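Probable dehydrogenase (Bordetella bronchiseptica, PDB 3MOI) is probably an NAD(P)-dependent oxidoreductase of the GFO/IDH/MocA family, with a Rossmann-fold domain expected to bind the dinucleotide and an unidentified substrate. Local coordinates at residues G45-I50 and Y278-P283. Residues are numbered along the deposited sequence; the frame is centred on the assembly and turned at random.
Sequences GKEYGI and YGFGGP
Phe-280 makes a small apolar surface contact with Glu-47 and Tyr-48, on the last turn of helix 38-48 in the NAD-binding Rossmann fold. The phenyl ring comes from the loop that follows helix 270-278, far along the chain. The contact joins this loop to the Rossmann domain. It buries 95 Å² in all, and no hydrogen bond crosses between the two segments.

Phe-280 sits in a type II beta turn from Gly-279 to Gly-282. Its CG is anti to the backbone N (chi1 179°), which carries the ring out of the turn toward the helix. Outside the two segments, the ring also meets Phe-44 edge-to-face and touches Ser-15 of helix 12-24. The backbone O of Phe-280 accepts a hydrogen bond from Arg-43 NH1, so helix 38-48 holds both the ring and the main chain of this residue.

The helix ends in a Schellman motif. Gly-49 has positive phi, Ile-50 N bonds back to Gly-45 O at 3.1 Å, and a weak bond runs from Gly-49 N to Lys-46 O. Tyr-48 stacks on Phe-44 and makes a cation-pi contact with Arg-23. Its CE2 lies 4.2 Å from Phe-280 CE1, which approaches the edge of the tyrosine ring.

Glu-47 contributes its aliphatic part. The carboxylate plane is turned 63° from the phenyl ring, and CG meets the ring edge in plane, 3.9 Å from Phe-280 CZ.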
loop_
_atom_site.group_PDB
_atom_site.type_symbol
_atom_site.label_atom_id
_atom_site.label_comp_id
_atom_site.label_asym_id
_atom_site.label_seq_id
_atom_site.Cartn_x
_atom_site.Cartn_y
_atom_site.Cartn_z
ATOM N N GLY A 45 -16.200 36.406 -19.078
ATOM C CA GLY A 45 -17.497 36.927 -19.471
ATOM C C GLY A 45 -17.768 36.875 -20.983
ATOM O O GLY A 45 -18.898 36.559 -21.375
ATOM N N LYS A 46 -16.767 37.207 -21.818
ATOM C CA LYS A 46 -16.909 37.144 -23.287
ATOM C C LYS A 46 -17.157 35.706 -23.728
ATOM O O LYS A 46 -18.120 35.426 -24.409
ATOM C CB LYS A 46 -15.651 37.685 -24.062
ATOM C CG LYS A 46 -15.726 39.164 -24.581
ATOM C CD LYS A 46 -14.477 39.657 -25.352
ATOM C CE LYS A 46 -14.793 40.824 -26.394
ATOM N NZ LYS A 46 -13.613 41.303 -27.252
ATOM N N GLU A 47 -16.279 34.788 -23.340
ATOM C CA GLU A 47 -16.376 33.394 -23.812
ATOM C C GLU A 47 -17.675 32.657 -23.416
ATOM O O GLU A 47 -18.210 31.895 -24.232
ATOM C CB GLU A 47 -15.167 32.601 -23.329
ATOM C CG GLU A 47 -15.290 31.098 -23.472
ATOM C CD GLU A 47 -14.847 30.557 -24.824
ATOM O OE1 GLU A 47 -14.864 31.283 -25.855
ATOM O OE2 GLU A 47 -14.468 29.357 -24.820
ATOM N N TYR A 48 -18.153 32.854 -22.182
ATOM C CA TYR A 48 -19.383 32.191 -21.718
ATOM C C TYR A 48 -20.655 33.055 -21.884
ATOM O O TYR A 48 -21.747 32.605 -21.600
ATOM C CB TYR A 48 -19.248 31.730 -20.265
ATOM C CG TYR A 48 -18.470 30.465 -20.134
ATOM C CD1 TYR A 48 -19.095 29.257 -19.854
ATOM C CD2 TYR A 48 -17.072 30.458 -20.290
ATOM C CE1 TYR A 48 -18.338 28.075 -19.760
ATOM C CE2 TYR A 48 -16.328 29.283 -20.157
ATOM C CZ TYR A 48 -16.967 28.114 -19.914
ATOM O OH TYR A 48 -16.215 26.965 -19.826
ATOM N N GLY A 49 -20.504 34.281 -22.356
ATOM C CA GLY A 49 -21.651 35.106 -22.654
ATOM C C GLY A 49 -22.404 35.471 -21.402
ATOM O O GLY A 49 -23.628 35.490 -21.403
ATOM N N ILE A 50 -21.680 35.784 -20.327
ATOM C CA ILE A 50 -22.354 36.173 -19.101
ATOM C C ILE A 50 -21.850 37.467 -18.473
ATOM O O ILE A 50 -20.715 37.882 -18.733
ATOM C CB ILE A 50 -22.214 35.060 -18.076
ATOM C CG1 ILE A 50 -20.740 34.680 -17.907
ATOM C CG2 ILE A 50 -23.057 33.901 -18.490
ATOM C CD1 ILE A 50 -20.498 33.894 -16.638
ATOM N N TYR A 278 -2.010 27.270 -16.085
ATOM C CA TYR A 278 -3.242 26.754 -15.492
ATOM C C TYR A 278 -4.379 27.826 -15.436
ATOM O O TYR A 278 -5.499 27.540 -15.026
ATOM C CB TYR A 278 -2.927 26.125 -14.110
ATOM C CG TYR A 278 -2.123 24.808 -14.184
ATOM C CD1 TYR A 278 -2.746 23.599 -14.498
ATOM C CD2 TYR A 278 -0.751 24.786 -13.952
ATOM C CE1 TYR A 278 -2.032 22.410 -14.573
ATOM C CE2 TYR A 278 -0.025 23.592 -14.016
ATOM C CZ TYR A 278 -0.671 22.412 -14.328
ATOM O OH TYR A 278 0.046 21.245 -14.404
ATOM N N GLY A 279 -4.092 29.045 -15.876
ATOM C CA GLY A 279 -5.114 30.080 -15.952
ATOM C C GLY A 279 -6.138 29.851 -17.057
ATOM O O GLY A 279 -6.023 28.906 -17.867
ATOM N N PHE A 280 -7.145 30.726 -17.083
ATOM C CA PHE A 280 -8.215 30.638 -18.085
ATOM C C PHE A 280 -7.732 31.090 -19.461
ATOM O O PHE A 280 -7.247 32.213 -19.599
ATOM C CB PHE A 280 -9.455 31.466 -17.692
ATOM C CG PHE A 280 -10.534 31.399 -18.715
ATOM C CD1 PHE A 280 -11.205 30.214 -18.936
ATOM C CD2 PHE A 280 -10.810 32.477 -19.521
ATOM C CE1 PHE A 280 -12.179 30.109 -19.925
ATOM C CE2 PHE A 280 -11.782 32.390 -20.516
ATOM C CZ PHE A 280 -12.460 31.196 -20.727
ATOM N N GLY A 281 -7.901 30.229 -20.468
ATOM C CA GLY A 281 -7.423 30.534 -21.821
ATOM C C GLY A 281 -5.932 30.266 -22.015
ATOM O O GLY A 281 -5.369 30.631 -23.038
ATOM N N GLY A 282 -5.291 29.645 -21.022
ATOM C CA GLY A 282 -3.939 29.160 -21.158
ATOM C C GLY A 282 -3.950 27.795 -21.833
ATOM O O GLY A 282 -5.012 27.333 -22.274
ATOM N N PRO A 283 -2.764 27.142 -21.913
ATOM C CA PRO A 283 -2.557 25.854 -22.585
ATOM C C PRO A 283 -3.600 24.815 -22.240
ATOM O O PRO A 283 -4.223 24.263 -23.145
ATOM C CB PRO A 283 -1.180 25.395 -22.073
ATOM C CG PRO A 283 -0.457 26.633 -21.719
ATOM C CD PRO A 283 -1.497 27.686 -21.379
#